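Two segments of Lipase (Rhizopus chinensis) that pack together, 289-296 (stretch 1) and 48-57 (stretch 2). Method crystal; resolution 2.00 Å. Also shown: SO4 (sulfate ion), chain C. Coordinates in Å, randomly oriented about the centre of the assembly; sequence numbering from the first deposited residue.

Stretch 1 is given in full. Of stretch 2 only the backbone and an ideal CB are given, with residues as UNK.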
ATOM      1  N   GLY A 289      -8.229  -7.704  10.945  1.00 32.86           N
ATOM      2  CA  GLY A 289      -7.676  -8.585  11.986  1.00 34.04           C
ATOM      3  C   GLY A 289      -6.253  -9.052  11.770  1.00 36.68           C
ATOM      4  O   GLY A 289      -5.753  -9.834  12.550  1.00 35.50           O
ATOM      5  N   ILE A 290      -5.620  -8.681  10.660  1.00 35.23           N
ATOM      6  CA  ILE A 290      -4.221  -9.103  10.383  1.00 35.90           C
ATOM      7  C   ILE A 290      -3.225  -8.068  10.914  1.00 30.93           C
ATOM      8  O   ILE A 290      -3.315  -6.883  10.602  1.00 32.46           O
ATOM      9  CB  ILE A 290      -3.962  -9.233   8.865  1.00 36.82           C
ATOM     10  CG1 ILE A 290      -4.894 -10.280   8.264  1.00 37.73           C
ATOM     11  CG2 ILE A 290      -2.513  -9.617   8.564  1.00 29.37           C
ATOM     12  CD1 ILE A 290      -5.084 -10.109   6.756  1.00 41.92           C
ATOM     13  N   ASN A 291      -2.295  -8.515  11.746  1.00 31.04           N
ATOM     14  CA  ASN A 291      -1.248  -7.650  12.268  1.00 29.63           C
ATOM     15  C   ASN A 291      -0.285  -7.244  11.142  1.00 30.68           C
ATOM     16  O   ASN A 291       0.236  -8.104  10.405  1.00 27.64           O
ATOM     17  CB  ASN A 291      -0.408  -8.351  13.328  1.00 28.59           C
ATOM     18  CG  ASN A 291       0.827  -7.526  13.691  1.00 36.81           C
ATOM     19  OD1 ASN A 291       1.928  -7.851  13.244  1.00 34.86           O
ATOM     20  ND2 ASN A 291       0.615  -6.348  14.305  1.00 32.34           N
ATOM     21  N   GLU A 292      -0.151  -5.939  10.987  1.00 25.74           N
ATOM     22  CA  GLU A 292       0.716  -5.338   9.988  1.00 32.41           C
ATOM     23  C   GLU A 292       1.851  -4.610  10.712  1.00 34.33           C
ATOM     24  O   GLU A 292       1.693  -3.479  11.221  1.00 33.52           O
ATOM     25  CB  GLU A 292      -0.053  -4.341   9.103  1.00 28.85           C
ATOM     26  CG  GLU A 292      -1.281  -4.914   8.420  1.00 30.70           C
ATOM     27  CD  GLU A 292      -0.961  -5.645   7.124  1.00 32.39           C
ATOM     28  OE1 GLU A 292       0.225  -5.697   6.739  1.00 30.37           O
ATOM     29  OE2 GLU A 292      -1.901  -6.193   6.484  1.00 29.37           O
ATOM     30  N   GLY A 293       3.032  -5.223  10.651  1.00 34.47           N
ATOM     31  CA  GLY A 293       4.215  -4.562  11.131  1.00 32.80           C
ATOM     32  C   GLY A 293       5.066  -5.467  11.994  1.00 33.39           C
ATOM     33  O   GLY A 293       6.257  -5.195  12.164  1.00 32.38           O
ATOM     34  N   SER A 294       4.471  -6.510  12.578  1.00 35.63           N
ATOM     35  CA  SER A 294       5.221  -7.379  13.490  1.00 35.13           C
ATOM     36  C   SER A 294       5.096  -8.857  13.212  1.00 41.65           C
ATOM     37  O   SER A 294       5.553  -9.652  14.007  1.00 37.85           O
ATOM     38  CB  SER A 294       4.814  -7.089  14.927  1.00 39.29           C
ATOM     39  OG  SER A 294       5.169  -5.766  15.293  1.00 34.69           O
ATOM     40  N   CYS A 295       4.517  -9.248  12.081  1.00 34.82           N
ATOM     41  CA  CYS A 295       4.402 -10.666  11.772  1.00 34.36           C
ATOM     42  C   CYS A 295       3.735 -11.470  12.911  1.00 34.12           C
ATOM     43  O   CYS A 295       4.156 -12.582  13.203  1.00 37.63           O
ATOM     44  CB  CYS A 295       5.779 -11.255  11.472  1.00 33.42           C
ATOM     45  SG  CYS A 295       5.644 -12.926  10.778  1.00 39.35           S
ATOM     46  N   LEU A 296       2.739 -10.892  13.580  1.00 37.17           N
ATOM     47  CA  LEU A 296       2.023 -11.586  14.673  1.00 43.27           C
ATOM     48  C   LEU A 296       0.868 -12.415  14.134  1.00 47.31           C
ATOM     49  O   LEU A 296       0.304 -12.144  13.067  1.00 39.12           O
ATOM     50  CB  LEU A 296       1.519 -10.586  15.715  1.00 44.58           C
ATOM     51  CG  LEU A 296       2.551  -9.620  16.336  1.00 51.45           C
ATOM     52  CD1 LEU A 296       1.829  -8.605  17.219  1.00 55.85           C
ATOM     53  CD2 LEU A 296       3.643 -10.333  17.143  1.00 45.30           C
ATOM     54  N   UNK A  48      -3.936  -7.844   1.767  1.00 29.11           N
ATOM     55  CA  UNK A  48      -3.451  -7.328   3.038  1.00 28.62           C
ATOM     56  C   UNK A  48      -2.616  -8.348   3.789  1.00 28.89           C
ATOM     57  O   UNK A  48      -1.614  -8.022   4.448  1.00 30.69           O
ATOM     58  CB  UNK A  48      -4.628  -6.882   3.908  1.00 28.62           C
ATOM     59  N   UNK A  49      -3.032  -9.594   3.695  1.00 29.59           N
ATOM     60  CA  UNK A  49      -2.288 -10.654   4.322  1.00 28.55           C
ATOM     61  C   UNK A  49      -0.945 -10.813   3.682  1.00 32.35           C
ATOM     62  O   UNK A  49       0.043 -11.033   4.392  1.00 32.44           O
ATOM     63  CB  UNK A  49      -3.064 -11.971   4.262  1.00 28.55           C
ATOM     64  N   UNK A  50      -0.900 -10.797   2.346  1.00 31.65           N
ATOM     65  CA  UNK A  50       0.394 -10.901   1.660  1.00 28.57           C
ATOM     66  C   UNK A  50       1.347  -9.764   2.038  1.00 24.63           C
ATOM     67  O   UNK A  50       2.506  -9.951   2.412  1.00 29.97           O
ATOM     68  CB  UNK A  50       0.181 -10.909   0.145  1.00 28.57           C
ATOM     69  N   UNK A  51       0.801  -8.574   2.121  1.00 25.72           N
ATOM     70  CA  UNK A  51       1.571  -7.456   2.562  1.00 25.34           C
ATOM     71  C   UNK A  51       2.137  -7.627   3.950  1.00 31.62           C
ATOM     72  O   UNK A  51       3.298  -7.235   4.216  1.00 28.53           O
ATOM     73  CB  UNK A  51       0.713  -6.190   2.505  1.00 25.34           C
ATOM     74  N   UNK A  52       1.363  -8.282   4.818  1.00 26.89           N
ATOM     75  CA  UNK A  52       1.817  -8.506   6.193  1.00 25.77           C
ATOM     76  C   UNK A  52       3.017  -9.401   6.295  1.00 25.35           C
ATOM     77  O   UNK A  52       3.772  -9.310   7.272  1.00 29.70           O
ATOM     78  CB  UNK A  52       0.683  -9.105   7.028  1.00 25.77           C
ATOM     79  N   UNK A  53       3.163 -10.328   5.353  1.00 26.66           N
ATOM     80  CA  UNK A  53       4.256 -11.282   5.411  1.00 33.91           C
ATOM     81  C   UNK A  53       5.612 -10.591   5.220  1.00 34.36           C
ATOM     82  O   UNK A  53       6.639 -11.140   5.587  1.00 30.91           O
ATOM     83  CB  UNK A  53       4.060 -12.368   4.351  1.00 33.91           C
ATOM     84  N   UNK A  54       5.619  -9.369   4.706  1.00 31.45           N
ATOM     85  CA  UNK A  54       6.885  -8.736   4.418  1.00 36.07           C
ATOM     86  C   UNK A  54       7.626  -8.383   5.692  1.00 38.97           C
ATOM     87  O   UNK A  54       8.833  -8.104   5.655  1.00 29.81           O
ATOM     88  CB  UNK A  54       6.671  -7.484   3.565  1.00 36.07           C
ATOM     89  N   UNK A  55       6.885  -8.289   6.800  1.00 36.78           N
ATOM     90  CA  UNK A  55       7.493  -7.945   8.078  1.00 31.55           C
ATOM     91  C   UNK A  55       8.020  -9.161   8.789  1.00 31.37           C
ATOM     92  O   UNK A  55       8.563  -9.029   9.881  1.00 36.27           O
ATOM     93  CB  UNK A  55       6.486  -7.219   8.973  1.00 31.55           C
ATOM     94  N   UNK A  56       7.795 -10.347   8.233  1.00 30.32           N
ATOM     95  CA  UNK A  56       8.349 -11.554   8.804  1.00 32.79           C
ATOM     96  C   UNK A  56       9.836 -11.746   8.402  1.00 41.60           C
ATOM     97  O   UNK A  56      10.152 -11.914   7.225  1.00 33.84           O
ATOM     98  CB  UNK A  56       7.515 -12.758   8.363  1.00 32.79           C
ATOM     99  N   UNK A  57      10.718 -11.879   9.391  1.00 36.46           N
ATOM    100  CA  UNK A  57      12.138 -12.049   9.124  1.00 38.87           C
ATOM    101  C   UNK A  57      12.392 -13.387   8.448  1.00 36.99           C
ATOM    102  O   UNK A  57      13.378 -13.533   7.736  1.00 36.17           O
ATOM    103  CB  UNK A  57      12.947 -11.942  10.418  1.00 38.87           C
TER
HETATM  104  S   SO4 C 402     -10.088  -4.863  11.932  1.00 57.56           S
HETATM  105  O1  SO4 C 402      -8.782  -5.351  12.366  1.00 42.80           O
HETATM  106  O2  SO4 C 402     -10.543  -3.847  12.903  1.00 47.77           O
HETATM  107  O3  SO4 C 402     -11.046  -5.981  11.883  1.00 45.54           O
HETATM  108  O4  SO4 C 402      -9.948  -4.277  10.576  1.00 42.36           O

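Position 48 lies in a helix (phi/psi -64/-37), and its CA-to-CB bond runs sideways to stretch 1. The ideal CB is 3.8 Å from E292 OE2 and 4.3 Å from I290 CD1, so a small side chain fits readily. The residue is A48; its backbone O lies 2.8 Å from E292 OE2, two oxygens so close that the acid probably holds a proton.

At 49 the bond points away, yet the ideal CB would sit 3.7 Å from I290 CD1. Helical angles (-66/-45) do not demand glycine, and alanine or something larger directed outward could be considered. The deposited residue is G49, its backbone N against I290 CD1.

Position 50 points away, with nothing of stretch 1 within 5.5 Å of its ideal CB; stretch 1 sets no preference. It is V50.

Position 51 points sideways, 4.3 Å from E292 OE1 at its ideal CB. A small residue suits, and a donor could also answer the carboxylate. It is A51, which touches E292 only lightly.

Position 52 points toward stretch 1. Its ideal CB is 3.5 Å from E292 OE1, 3.6 Å from N291 O and 3.6 Å from I290 CG2. I290 CG2 stands almost straight ahead and N291 O ahead to one side, while E292 OE1 flanks the CB, so a small side chain such as alanine, or perhaps serine, is favoured. A52 packs its CB against I290 CG2 at 3.6 Å. Water 1 donates to A52 O (2.9 Å) and N291 O and accepts from G293 N and C295 N, joining the two backbones.

Positions 53 and 54 have ideal CBs beyond 5.5 Å of stretch 1, which therefore does not discriminate. T53 turns to its own stretch, OG1 donating to V50 O at 2.6 Å; A54 follows in the type I turn from T53 to position 56.

Position 55 points toward stretch 1, its ideal CB 3.8 Å from G293 C. The backbone at G293 offers its N and CA as a surface on which an aromatic or long aliphatic chain could lie; the glycine itself is called for by its phi/psi of 134/-23. Y55 (chi1 -64°, m) places its ring there: G293 CA stands 3.5 Å from the ring centroid, 9° off the normal, a CH-pi contact over the face. Its OH is hydrogen-bonded elsewhere in the structure.

At 56 the ideal CB is 3.1 Å from C295 SG, too tight for a non-bonded contact; cysteine is the strong inference. C56 (chi1 -56°, m) bonds SG to C295 SG at 2.1 Å, chi3 88°.

Position 57 runs sideways, free of stretch 1; many residues would serve. R57 touches a crystal neighbour.

Stretch 2 (48-57) AGVAATAYCR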
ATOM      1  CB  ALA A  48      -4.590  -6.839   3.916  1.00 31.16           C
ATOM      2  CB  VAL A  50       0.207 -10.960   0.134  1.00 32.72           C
ATOM      3  CG1 VAL A  50       1.568 -11.066  -0.567  1.00 28.83           C
ATOM      4  CG2 VAL A  50      -0.651 -12.159  -0.243  1.00 29.77           C
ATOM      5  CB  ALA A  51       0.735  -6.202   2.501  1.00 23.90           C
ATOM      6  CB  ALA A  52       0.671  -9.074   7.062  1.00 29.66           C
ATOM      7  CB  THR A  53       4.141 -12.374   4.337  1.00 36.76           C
ATOM      8  OG1 THR A  53       4.196 -11.786   3.029  1.00 33.53           O
ATOM      9  CG2 THR A  53       2.841 -13.158   4.518  1.00 36.29           C
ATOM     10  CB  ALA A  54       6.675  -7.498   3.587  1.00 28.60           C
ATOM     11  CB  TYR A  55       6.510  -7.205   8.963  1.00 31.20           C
ATOM     12  CG  TYR A  55       6.066  -5.884   8.432  1.00 28.61           C
ATOM     13  CD1 TYR A  55       6.809  -4.730   8.680  1.00 32.71           C
ATOM     14  CD2 TYR A  55       4.875  -5.749   7.739  1.00 29.12           C
ATOM     15  CE1 TYR A  55       6.427  -3.493   8.192  1.00 28.49           C
ATOM     16  CE2 TYR A  55       4.437  -4.483   7.322  1.00 26.72           C
ATOM     17  CZ  TYR A  55       5.219  -3.372   7.533  1.00 27.79           C
ATOM     18  OH  TYR A  55       4.839  -2.157   7.031  1.00 27.56           O
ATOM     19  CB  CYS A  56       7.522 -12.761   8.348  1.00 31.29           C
ATOM     20  SG  CYS A  56       5.751 -12.689   8.713  1.00 37.30           S
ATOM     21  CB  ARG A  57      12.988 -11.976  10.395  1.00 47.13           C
ATOM     22  CG  ARG A  57      12.774 -10.792  11.330  1.00 51.69           C
ATOM     23  CD  ARG A  57      13.311  -9.471  10.823  1.00 53.41           C
ATOM     24  NE  ARG A  57      14.726  -9.449  10.456  1.00 53.36           N
ATOM     25  CZ  ARG A  57      15.269  -8.472   9.729  1.00 62.35           C
ATOM     26  NH1 ARG A  57      14.531  -7.426   9.346  1.00 48.19           N
ATOM     27  NH2 ARG A  57      16.540  -8.543   9.337  1.00 56.11           N
TER
HETATM   28  O   HOH W   1       3.054  -8.047   9.797  1.00 26.54           O
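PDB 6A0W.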